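Clostripain-related protein (Bacteroides thetaiotaomicron, PDB 6N9J) probably cleaves peptide bonds as a secreted cysteine protease of the clostripain (C11) family, a member of peptidase clan CD. Local coordinates at residues Asp85-Val88 with Met89-Val92; Arg137-Ile140 with Pro141-Asn144; Leu251-Ala254 with Thr255-Val258; Ala303-His306 with Tyr307-Met310. All coordinates share one frame; numbering follows the deposited sequence.

Contact 1. Residues Asp85-Val88 with Met89-Val92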
ATOM      1  N   ASP A  85       5.363   1.165 -16.306  1.00 26.00           N
ATOM      2  CA  ASP A  85       6.210   2.146 -16.978  1.00 27.36           C
ATOM      3  C   ASP A  85       5.695   3.560 -16.668  1.00 24.55           C
ATOM      4  O   ASP A  85       4.489   3.765 -16.558  1.00 22.94           O
ATOM      5  CB  ASP A  85       6.235   1.897 -18.484  1.00 31.42           C
ATOM      6  CG  ASP A  85       6.852   3.048 -19.255  1.00 35.67           C
ATOM      7  OD1 ASP A  85       6.089   3.916 -19.742  1.00 37.67           O
ATOM      8  OD2 ASP A  85       8.097   3.088 -19.370  1.00 35.91           O
ATOM      9  N   VAL A  86       6.597   4.526 -16.517  1.00 23.78           N
ATOM     10  CA  VAL A  86       6.210   5.831 -15.983  1.00 26.42           C
ATOM     11  C   VAL A  86       5.250   6.579 -16.901  1.00 25.96           C
ATOM     12  O   VAL A  86       4.265   7.152 -16.444  1.00 23.96           O
ATOM     13  CB  VAL A  86       7.435   6.728 -15.719  1.00 29.02           C
ATOM     14  CG1 VAL A  86       6.994   8.064 -15.114  1.00 25.53           C
ATOM     15  CG2 VAL A  86       8.410   6.026 -14.794  1.00 30.13           C
ATOM     16  N   ASP A  87       5.540   6.552 -18.196  1.00 28.83           N
ATOM     17  CA  ASP A  87       4.755   7.274 -19.178  1.00 27.95           C
ATOM     18  C   ASP A  87       3.404   6.612 -19.421  1.00 26.44           C
ATOM     19  O   ASP A  87       2.447   7.281 -19.800  1.00 26.12           O
ATOM     20  CB  ASP A  87       5.532   7.399 -20.485  1.00 32.88           C
ATOM     21  CG  ASP A  87       6.780   8.266 -20.345  1.00 39.22           C
ATOM     22  OD1 ASP A  87       6.786   9.193 -19.502  1.00 37.96           O
ATOM     23  OD2 ASP A  87       7.761   8.020 -21.079  1.00 44.49           O
ATOM     24  N   VAL A  88       3.325   5.305 -19.198  1.00 25.56           N
ATOM     25  CA  VAL A  88       2.054   4.594 -19.282  1.00 22.56           C
ATOM     26  C   VAL A  88       1.116   5.030 -18.155  1.00 21.86           C
ATOM     27  O   VAL A  88      -0.039   5.398 -18.409  1.00 20.76           O
ATOM     28  CB  VAL A  88       2.245   3.069 -19.215  1.00 21.17           C
ATOM     29  CG1 VAL A  88       0.922   2.364 -18.906  1.00 18.52           C
ATOM     30  CG2 VAL A  88       2.845   2.556 -20.513  1.00 20.27           C
ATOM     31  N   MET A  89       1.629   4.983 -16.921  1.00 18.58           N
ATOM     32  CA  MET A  89       0.881   5.347 -15.719  1.00 17.40           C
ATOM     33  C   MET A  89       0.478   6.807 -15.738  1.00 15.83           C
ATOM     34  O   MET A  89      -0.615   7.153 -15.320  1.00 16.45           O
ATOM     35  CB  MET A  89       1.707   5.066 -14.449  1.00 19.52           C
ATOM     36  CG  MET A  89       1.029   5.529 -13.155  1.00 14.44           C
ATOM     37  SD  MET A  89       1.899   5.144 -11.601  1.00 18.69           S
ATOM     38  CE  MET A  89       1.744   3.368 -11.584  1.00 16.29           C
ATOM     39  N   LYS A  90       1.388   7.654 -16.202  1.00 18.92           N
ATOM     40  CA  LYS A  90       1.106   9.068 -16.383  1.00 23.85           C
ATOM     41  C   LYS A  90      -0.065   9.277 -17.344  1.00 26.86           C
ATOM     42  O   LYS A  90      -0.974  10.060 -17.061  1.00 28.16           O
ATOM     43  CB  LYS A  90       2.348   9.798 -16.896  1.00 26.75           C
ATOM     44  CG  LYS A  90       3.387  10.104 -15.819  1.00 27.00           C
ATOM     45  CD  LYS A  90       4.573  10.830 -16.419  1.00 29.71           C
ATOM     46  CE  LYS A  90       5.406  11.499 -15.351  1.00 32.36           C
ATOM     47  NZ  LYS A  90       6.419  12.391 -15.985  1.00 35.56           N
ATOM     48  N   ASN A  91      -0.051   8.568 -18.467  1.00 27.23           N
ATOM     49  CA  ASN A  91      -1.135   8.688 -19.442  1.00 28.66           C
ATOM     50  C   ASN A  91      -2.473   8.246 -18.845  1.00 27.03           C
ATOM     51  O   ASN A  91      -3.504   8.908 -19.036  1.00 27.42           O
ATOM     52  CB  ASN A  91      -0.818   7.879 -20.703  1.00 31.51           C
ATOM     53  CG  ASN A  91      -1.921   7.971 -21.762  1.00 37.13           C
ATOM     54  OD1 ASN A  91      -2.734   7.056 -21.908  1.00 39.92           O
ATOM     55  ND2 ASN A  91      -1.946   9.075 -22.507  1.00 36.25           N
ATOM     56  N   VAL A  92      -2.453   7.135 -18.108  1.00 20.52           N
ATOM     57  CA  VAL A  92      -3.658   6.671 -17.432  1.00 18.96           C
ATOM     58  C   VAL A  92      -4.178   7.738 -16.480  1.00 21.21           C
ATOM     59  O   VAL A  92      -5.367   8.050 -16.491  1.00 25.33           O
ATOM     60  CB  VAL A  92      -3.412   5.372 -16.646  1.00 19.27           C
ATOM     61  CG1 VAL A  92      -4.645   5.007 -15.823  1.00 18.12           C
ATOM     62  CG2 VAL A  92      -3.030   4.247 -17.588  1.00 21.73           C
TER
HETATM   63  O   HOH W   1      -1.579   4.647 -20.591  1.00 26.49           O
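Four successive i to i+4 backbone bonds join D85-V88 to M89-V92, beginning with M89 N to D85 O at 3.1 Å and ending with V92 N to V88 O at 3.0 Å. On the side of the helix where V86 and K90 run alongside each other, CG1 of V86 lies 3.8 Å from K90 CE, and the aliphatic K90 chain first passes the V86 carbonyl, with CG 3.1 Å from V86 O. With K90 CG anti to its own carbonyl carbon (chi1 -79°) and the rest of the chain extended, the ammonium is carried back toward the start of the helix, where it forms a salt bridge with E145. D87 OD1 stays 4.8 Å from K90 NZ, too far for direct pairing, although the opposite charges probably still attract. This is the N-terminal end of helix 86-99, with D85 as its N-cap: D85 OD1 accepts from V88 N at 3.1 Å, on the anti side of the carboxylate, and more weakly from D87 N. A water donates both to V88 O, at 2.8 Å, and to N91 OD1, bridging backbone carbonyl and side-chain amide. M89, bent at its thioether end, leaves this helix end to pack on L143 and A146 of helix 140-146.

Contact 2. Residues Arg137-Ile140 with Pro141-Asn144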
ATOM      1  N   ARG A 137       9.273  -3.738 -13.011  1.00 22.89           N
ATOM      2  CA  ARG A 137       8.777  -3.299 -11.711  1.00 23.01           C
ATOM      3  C   ARG A 137       9.034  -1.810 -11.549  1.00 22.56           C
ATOM      4  O   ARG A 137       9.922  -1.260 -12.196  1.00 25.86           O
ATOM      5  CB  ARG A 137       9.444  -4.087 -10.588  1.00 25.05           C
ATOM      6  CG  ARG A 137       9.296  -5.589 -10.757  1.00 25.74           C
ATOM      7  CD  ARG A 137      10.002  -6.370  -9.691  1.00 25.36           C
ATOM      8  NE  ARG A 137      10.189  -7.759 -10.112  1.00 27.72           N
ATOM      9  CZ  ARG A 137      10.759  -8.700  -9.363  1.00 27.82           C
ATOM     10  NH1 ARG A 137      11.192  -8.400  -8.144  1.00 24.12           N
ATOM     11  NH2 ARG A 137      10.899  -9.934  -9.833  1.00 29.14           N
ATOM     12  N   MET A 138       8.272  -1.155 -10.685  1.00 17.03           N
ATOM     13  CA  MET A 138       8.385   0.291 -10.568  1.00 17.72           C
ATOM     14  C   MET A 138       9.182   0.694  -9.324  1.00 17.30           C
ATOM     15  O   MET A 138       8.865   0.295  -8.210  1.00 18.74           O
ATOM     16  CB  MET A 138       6.983   0.936 -10.549  1.00 14.16           C
ATOM     17  CG  MET A 138       6.915   2.324 -11.190  1.00 20.59           C
ATOM     18  SD  MET A 138       5.303   3.174 -11.091  1.00 14.16           S
ATOM     19  CE  MET A 138       5.629   4.550 -12.175  1.00 24.18           C
ATOM     20  N   ASN A 139      10.225   1.485  -9.524  1.00 17.38           N
ATOM     21  CA  ASN A 139      10.994   2.016  -8.407  1.00 17.47           C
ATOM     22  C   ASN A 139      10.240   3.193  -7.787  1.00 20.83           C
ATOM     23  O   ASN A 139       9.563   3.935  -8.497  1.00 19.63           O
ATOM     24  CB  ASN A 139      12.392   2.429  -8.874  1.00 17.80           C
ATOM     25  CG  ASN A 139      13.272   1.230  -9.211  1.00 22.15           C
ATOM     26  OD1 ASN A 139      13.765   0.547  -8.315  1.00 25.60           O
ATOM     27  ND2 ASN A 139      13.487   0.978 -10.507  1.00 24.35           N
ATOM     28  N   ILE A 140      10.339   3.357  -6.472  1.00 22.28           N
ATOM     29  CA  ILE A 140       9.542   4.370  -5.779  1.00 22.42           C
ATOM     30  C   ILE A 140       9.804   5.800  -6.279  1.00 22.81           C
ATOM     31  O   ILE A 140       8.868   6.587  -6.365  1.00 25.23           O
ATOM     32  CB  ILE A 140       9.757   4.303  -4.249  1.00 23.07           C
ATOM     33  CG1 ILE A 140       9.538   2.873  -3.754  1.00 19.71           C
ATOM     34  CG2 ILE A 140       8.810   5.265  -3.523  1.00 22.05           C
ATOM     35  CD1 ILE A 140       8.181   2.312  -4.094  1.00 16.53           C
ATOM     36  N   PRO A 141      11.063   6.144  -6.624  1.00 23.35           N
ATOM     37  CA  PRO A 141      11.231   7.440  -7.297  1.00 23.91           C
ATOM     38  C   PRO A 141      10.477   7.572  -8.628  1.00 25.63           C
ATOM     39  O   PRO A 141      10.055   8.678  -8.965  1.00 25.40           O
ATOM     40  CB  PRO A 141      12.740   7.508  -7.516  1.00 23.37           C
ATOM     41  CG  PRO A 141      13.281   6.802  -6.335  1.00 22.52           C
ATOM     42  CD  PRO A 141      12.360   5.633  -6.134  1.00 21.54           C
ATOM     43  N   ASP A 142      10.316   6.474  -9.362  1.00 27.24           N
ATOM     44  CA  ASP A 142       9.538   6.482 -10.607  1.00 27.69           C
ATOM     45  C   ASP A 142       8.048   6.657 -10.320  1.00 23.97           C
ATOM     46  O   ASP A 142       7.357   7.380 -11.029  1.00 23.03           O
ATOM     47  CB  ASP A 142       9.765   5.190 -11.410  1.00 28.91           C
ATOM     48  CG  ASP A 142      11.159   5.105 -12.004  1.00 32.34           C
ATOM     49  OD1 ASP A 142      11.737   6.163 -12.326  1.00 33.68           O
ATOM     50  OD2 ASP A 142      11.676   3.976 -12.157  1.00 35.18           O
ATOM     51  N   LEU A 143       7.561   5.989  -9.275  1.00 21.86           N
ATOM     52  CA  LEU A 143       6.181   6.162  -8.837  1.00 21.18           C
ATOM     53  C   LEU A 143       5.908   7.611  -8.418  1.00 23.03           C
ATOM     54  O   LEU A 143       4.843   8.155  -8.706  1.00 21.09           O
ATOM     55  CB  LEU A 143       5.862   5.206  -7.688  1.00 17.81           C
ATOM     56  CG  LEU A 143       4.457   5.224  -7.088  1.00 19.69           C
ATOM     57  CD1 LEU A 143       3.379   4.949  -8.146  1.00 19.04           C
ATOM     58  CD2 LEU A 143       4.352   4.227  -5.955  1.00 17.97           C
ATOM     59  N   ASN A 144       6.869   8.230  -7.739  1.00 25.47           N
ATOM     60  CA  ASN A 144       6.723   9.616  -7.294  1.00 27.28           C
ATOM     61  C   ASN A 144       6.705  10.584  -8.469  1.00 25.60           C
ATOM     62  O   ASN A 144       6.098  11.648  -8.404  1.00 29.19           O
ATOM     63  CB  ASN A 144       7.851   9.994  -6.324  1.00 29.32           C
ATOM     64  CG  ASN A 144       7.535  11.239  -5.525  1.00 32.20           C
ATOM     65  OD1 ASN A 144       6.377  11.507  -5.207  1.00 31.89           O
ATOM     66  ND2 ASN A 144       8.566  12.007  -5.192  1.00 34.22           N
TER
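M138 reaches forward from the end of strand 136-138 to lie against D142 and L143 in the first turn of helix 140-146. From CB the chain runs extended: CG comes 4.0 Å from D142 CB, SD then passes L143, 3.9 Å from its CD1, and the terminal CE ends 3.5 Å from D142 O. The M138 and L143 side chains cross at about a right angle, so the thioether lies across the leucine branch. With only the methyl group of an alanine here, SD and CE are gone, and a gap would probably open beside L143 CD1, leaving V86 and M89 of helix 86-99 without part of their packing. Between strand and helix stands N139, at the N-cap position but without a side-chain capping bond; its ND2 instead donates to Y119 O. Its carbonyl begins the helical bonding, accepting from L143 N at 3.0 Å in the carbonyl plane and weakly from D142 N. The N139 and D142 side chains point the same way, amide and carboxylate planes 68° apart, with OD2 of D142 3.7 Å from N139 CB. P141, whose nitrogen has no hydrogen to give, fits the first turn, where I140 O accepts from N144 N at 2.9 Å. Within these residues the turn is held mainly by main-chain bonds, with the N139 amide anchored outside, while thioether and leucine give it an apolar flank facing the neighbouring helix.

Contact 3. Residues Leu251-Ala254 with Thr255-Val258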
ATOM      1  N   LEU A 251       8.265  13.632  12.789  1.00 21.11           N
ATOM      2  CA  LEU A 251       8.758  12.303  13.134  1.00 21.93           C
ATOM      3  C   LEU A 251      10.249  12.206  12.802  1.00 24.59           C
ATOM      4  O   LEU A 251      11.044  11.747  13.616  1.00 27.84           O
ATOM      5  CB  LEU A 251       7.959  11.219  12.404  1.00 17.93           C
ATOM      6  CG  LEU A 251       8.313   9.769  12.779  1.00 19.27           C
ATOM      7  CD1 LEU A 251       8.153   9.492  14.280  1.00 14.86           C
ATOM      8  CD2 LEU A 251       7.495   8.799  11.965  1.00 13.62           C
ATOM      9  N   ALA A 252      10.627  12.669  11.616  1.00 25.38           N
ATOM     10  CA  ALA A 252      12.032  12.681  11.211  1.00 25.22           C
ATOM     11  C   ALA A 252      12.869  13.523  12.170  1.00 24.42           C
ATOM     12  O   ALA A 252      13.965  13.129  12.546  1.00 27.77           O
ATOM     13  CB  ALA A 252      12.169  13.200   9.785  1.00 23.52           C
ATOM     14  N   ALA A 253      12.346  14.680  12.568  1.00 22.89           N
ATOM     15  CA  ALA A 253      13.030  15.546  13.524  1.00 23.50           C
ATOM     16  C   ALA A 253      13.119  14.889  14.907  1.00 24.89           C
ATOM     17  O   ALA A 253      14.125  15.018  15.593  1.00 26.38           O
ATOM     18  CB  ALA A 253      12.328  16.898  13.621  1.00 23.55           C
ATOM     19  N   ALA A 254      12.072  14.177  15.315  1.00 25.60           N
ATOM     20  CA  ALA A 254      12.105  13.478  16.598  1.00 23.94           C
ATOM     21  C   ALA A 254      13.097  12.321  16.536  1.00 26.06           C
ATOM     22  O   ALA A 254      13.729  11.995  17.531  1.00 26.90           O
ATOM     23  CB  ALA A 254      10.721  12.975  16.981  1.00 20.97           C
ATOM     24  N   THR A 255      13.236  11.712  15.360  1.00 23.61           N
ATOM     25  CA  THR A 255      14.185  10.617  15.165  1.00 23.47           C
ATOM     26  C   THR A 255      15.628  11.081  15.326  1.00 26.74           C
ATOM     27  O   THR A 255      16.433  10.419  15.972  1.00 24.46           O
ATOM     28  CB  THR A 255      14.016   9.969  13.774  1.00 23.70           C
ATOM     29  OG1 THR A 255      12.716   9.379  13.681  1.00 22.89           O
ATOM     30  CG2 THR A 255      15.084   8.893  13.533  1.00 21.48           C
ATOM     31  N   ARG A 256      15.943  12.228  14.736  1.00 32.34           N
ATOM     32  CA  ARG A 256      17.289  12.769  14.780  1.00 38.35           C
ATOM     33  C   ARG A 256      17.718  12.988  16.222  1.00 44.11           C
ATOM     34  O   ARG A 256      18.830  12.640  16.601  1.00 45.18           O
ATOM     35  CB  ARG A 256      17.370  14.073  13.989  1.00 42.71           C
ATOM     36  CG  ARG A 256      17.010  13.899  12.518  1.00 47.31           C
ATOM     37  CD  ARG A 256      17.121  15.193  11.716  1.00 52.59           C
ATOM     38  NE  ARG A 256      17.154  16.372  12.573  1.00 56.96           N
ATOM     39  CZ  ARG A 256      16.464  17.483  12.341  1.00 59.15           C
ATOM     40  NH1 ARG A 256      15.681  17.569  11.272  1.00 57.96           N
ATOM     41  NH2 ARG A 256      16.557  18.506  13.184  1.00 61.34           N
ATOM     42  N   ASP A 257      16.812  13.528  17.027  1.00 46.84           N
ATOM     43  CA  ASP A 257      17.097  13.800  18.429  1.00 49.86           C
ATOM     44  C   ASP A 257      17.395  12.527  19.211  1.00 43.57           C
ATOM     45  O   ASP A 257      18.245  12.527  20.107  1.00 44.59           O
ATOM     46  CB  ASP A 257      15.927  14.544  19.069  1.00 57.03           C
ATOM     47  CG  ASP A 257      15.716  15.916  18.471  1.00 63.17           C
ATOM     48  OD1 ASP A 257      16.521  16.320  17.600  1.00 64.81           O
ATOM     49  OD2 ASP A 257      14.739  16.584  18.868  1.00 66.35           O
ATOM     50  N   VAL A 258      16.694  11.448  18.878  1.00 34.12           N
ATOM     51  CA  VAL A 258      16.921  10.175  19.547  1.00 29.43           C
ATOM     52  C   VAL A 258      18.320   9.659  19.207  1.00 29.74           C
ATOM     53  O   VAL A 258      19.068   9.244  20.091  1.00 29.02           O
ATOM     54  CB  VAL A 258      15.847   9.133  19.166  1.00 26.98           C
ATOM     55  CG1 VAL A 258      16.299   7.729  19.506  1.00 24.12           C
ATOM     56  CG2 VAL A 258      14.545   9.446  19.879  1.00 27.27           C
TER
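L251 O accepts two bonds from T255, one from the backbone N at 2.8 Å and one from the hydroxyl OG1 at 2.9 Å. The hydroxyl approaches from above the carbonyl plane, 41° out of it, whereas the amide is tilted only 20°. T255 can make both because OG1 is anti to its own carbonyl carbon (chi1 -63°), which turns the hydroxyl back along helix 248-259 to the preceding turn. The next bond, R256 N to A252 O at 3.1 Å, is regular; those from D257 N to A253 O and from V258 N to A254 O are long and weak. Farther out, the R256 chain passes A252, its CG 3.1 Å from A252 O, then bends at chi3 and brings one guanidinium face over A253, whose CA lies 4.0 Å above the plane, offset toward the rim. CB of A253 is 4.1 Å from R256 NH1, and this small side chain probably helps the guanidinium lie close to the helix. On another side of the helix V258 CG2 rests 3.6 Å from A254 O. L251, A254 and T255 touch Y307 of helix 301-314, while A252 and T255 meet W366 of helix 365-369. The hydroxyl hydrogen of this buried threonine thus finds its acceptor within its own helix, in a carbonyl that it shares with the T255 amide, and a polar side chain can stand among aromatic neighbours.

Contact 4. Residues Ala303-His306 with Tyr307-Met310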
ATOM      1  N   ALA A 303      14.150  12.282  25.198  1.00 34.66           N
ATOM      2  CA  ALA A 303      14.167  12.196  23.744  1.00 33.55           C
ATOM      3  C   ALA A 303      13.172  11.161  23.238  1.00 31.28           C
ATOM      4  O   ALA A 303      12.514  11.362  22.214  1.00 30.59           O
ATOM      5  CB  ALA A 303      15.560  11.863  23.256  1.00 35.03           C
ATOM      6  N   PHE A 304      13.054  10.057  23.969  1.00 29.87           N
ATOM      7  CA  PHE A 304      12.252   8.937  23.504  1.00 28.36           C
ATOM      8  C   PHE A 304      10.774   9.125  23.747  1.00 28.26           C
ATOM      9  O   PHE A 304       9.963   8.829  22.878  1.00 24.21           O
ATOM     10  CB  PHE A 304      12.685   7.640  24.164  1.00 28.01           C
ATOM     11  CG  PHE A 304      11.929   6.447  23.668  1.00 28.23           C
ATOM     12  CD1 PHE A 304      11.999   6.078  22.331  1.00 24.04           C
ATOM     13  CD2 PHE A 304      11.143   5.700  24.529  1.00 30.49           C
ATOM     14  CE1 PHE A 304      11.304   4.985  21.864  1.00 23.40           C
ATOM     15  CE2 PHE A 304      10.438   4.605  24.061  1.00 30.16           C
ATOM     16  CZ  PHE A 304      10.519   4.252  22.729  1.00 25.58           C
ATOM     17  N   ASN A 305      10.420   9.584  24.943  1.00 29.75           N
ATOM     18  CA  ASN A 305       9.017   9.819  25.248  1.00 29.83           C
ATOM     19  C   ASN A 305       8.431  10.864  24.302  1.00 26.86           C
ATOM     20  O   ASN A 305       7.242  10.861  24.045  1.00 28.25           O
ATOM     21  CB  ASN A 305       8.836  10.253  26.707  1.00 31.26           C
ATOM     22  CG  ASN A 305       9.212   9.154  27.696  1.00 34.29           C
ATOM     23  OD1 ASN A 305       9.238   7.972  27.348  1.00 35.20           O
ATOM     24  ND2 ASN A 305       9.502   9.541  28.936  1.00 35.64           N
ATOM     25  N   HIS A 306       9.275  11.758  23.794  1.00 26.17           N
ATOM     26  CA  HIS A 306       8.845  12.724  22.801  1.00 26.68           C
ATOM     27  C   HIS A 306       8.658  12.039  21.444  1.00 27.36           C
ATOM     28  O   HIS A 306       7.711  12.329  20.717  1.00 25.23           O
ATOM     29  CB  HIS A 306       9.844  13.865  22.667  1.00 28.92           C
ATOM     30  CG  HIS A 306       9.502  14.820  21.566  1.00 33.35           C
ATOM     31  ND1 HIS A 306       8.551  15.807  21.704  1.00 34.04           N
ATOM     32  CD2 HIS A 306       9.959  14.916  20.292  1.00 33.07           C
ATOM     33  CE1 HIS A 306       8.445  16.478  20.572  1.00 34.05           C
ATOM     34  NE2 HIS A 306       9.289  15.956  19.699  1.00 33.53           N
ATOM     35  N   TYR A 307       9.577  11.132  21.116  1.00 27.95           N
ATOM     36  CA  TYR A 307       9.491  10.376  19.877  1.00 26.92           C
ATOM     37  C   TYR A 307       8.181   9.604  19.801  1.00 25.34           C
ATOM     38  O   TYR A 307       7.537   9.575  18.757  1.00 22.14           O
ATOM     39  CB  TYR A 307      10.673   9.409  19.730  1.00 25.95           C
ATOM     40  CG  TYR A 307      10.565   8.570  18.484  1.00 25.82           C
ATOM     41  CD1 TYR A 307      11.023   9.051  17.265  1.00 26.29           C
ATOM     42  CD2 TYR A 307       9.977   7.309  18.514  1.00 25.83           C
ATOM     43  CE1 TYR A 307      10.909   8.302  16.119  1.00 25.57           C
ATOM     44  CE2 TYR A 307       9.854   6.553  17.367  1.00 22.66           C
ATOM     45  CZ  TYR A 307      10.325   7.054  16.175  1.00 23.98           C
ATOM     46  OH  TYR A 307      10.204   6.316  15.023  1.00 26.78           O
ATOM     47  N   LYS A 308       7.792   8.974  20.905  1.00 26.96           N
ATOM     48  CA  LYS A 308       6.557   8.195  20.919  1.00 27.37           C
ATOM     49  C   LYS A 308       5.346   9.080  20.624  1.00 25.96           C
ATOM     50  O   LYS A 308       4.419   8.649  19.943  1.00 25.12           O
ATOM     51  CB  LYS A 308       6.377   7.481  22.256  1.00 28.71           C
ATOM     52  CG  LYS A 308       7.423   6.391  22.501  1.00 33.76           C
ATOM     53  CD  LYS A 308       6.986   5.416  23.580  1.00 37.77           C
ATOM     54  CE  LYS A 308       6.816   6.102  24.923  1.00 42.13           C
ATOM     55  NZ  LYS A 308       6.271   5.173  25.960  1.00 43.88           N
ATOM     56  N   GLU A 309       5.362  10.309  21.133  1.00 25.23           N
ATOM     57  CA  GLU A 309       4.281  11.257  20.855  1.00 26.88           C
ATOM     58  C   GLU A 309       4.202  11.578  19.370  1.00 22.07           C
ATOM     59  O   GLU A 309       3.126  11.558  18.794  1.00 22.25           O
ATOM     60  CB  GLU A 309       4.460  12.554  21.647  1.00 30.87           C
ATOM     61  CG  GLU A 309       4.642  12.379  23.150  1.00 37.72           C
ATOM     62  CD  GLU A 309       3.356  12.016  23.870  1.00 42.28           C
ATOM     63  OE1 GLU A 309       2.366  11.662  23.189  1.00 39.09           O
ATOM     64  OE2 GLU A 309       3.338  12.099  25.123  1.00 46.63           O
ATOM     65  N   MET A 310       5.347  11.880  18.762  1.00 21.46           N
ATOM     66  CA  MET A 310       5.400  12.196  17.345  1.00 20.54           C
ATOM     67  C   MET A 310       5.021  10.980  16.527  1.00 20.73           C
ATOM     68  O   MET A 310       4.424  11.098  15.462  1.00 17.86           O
ATOM     69  CB  MET A 310       6.795  12.683  16.945  1.00 19.00           C
ATOM     70  CG  MET A 310       7.216  13.977  17.610  1.00 20.42           C
ATOM     71  SD  MET A 310       6.139  15.403  17.316  1.00 18.26           S
ATOM     72  CE  MET A 310       5.203  15.407  18.827  1.00 20.39           C
TER
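K308 lies over one face of the F304 ring, a CH-pi contact between side chains one turn apart on helix 301-314. Its CG stands 4.0 Å from the ring centroid, 21° off the normal, while CD comes 3.6 Å from F304 CE2, and the two side chains cross obliquely. F304 is placed for this by CG anti to its backbone N (chi1 -177°), and K308 by CG anti to its carbonyl carbon. Were F304 a leucine, the flat platform under the K308 methylenes would be missing, and the lysine chain is likely to turn more freely. Y307 CD2 comes 4.3 Å from F304 CE1, approaching obliquely, and the tyrosine also packs on L290 and M294 of helix 290-297. N305 runs alongside K308, pointing the same way, its OD1 3.9 Å from K308 CE. One turn on, M310 bends at chi2 and chi3 to curl beside the H306 imidazole; its sulfur is 4.6 Å from the ring centroid in an oblique sulfur-aromatic contact. Beneath these side chains the helical bonds run from Y307 N to A303 O, K308 N to F304 O and M310 N to H306 O. At the imidazole, H306 NE2 sits 3.5 Å from M310 CG.

How the contacts relate
The four contacts form two touching pairs. Contacts 1 and 2, with centres 11 Å apart, join the N-terminal ends of helices 86-99 and 140-146 through a methionine-rich seam: M89 CE meets M138 SD at 3.6 Å, and M89 SD meets L143 CD1 at 3.8 Å. Contacts 3 and 4, with centres 9 Å apart, bring helices 248-259 and 301-314 together around Y307, whose CE1 lies 3.2 Å from T255 OG1; A254 CB adds a contact with M310 CG. The pairs are well separated, contacts 2 and 3 having nearest atoms about 15 Å apart, and contacts 1 and 4 lie on opposite sides of the chain's centre, their own centres 40 Å apart.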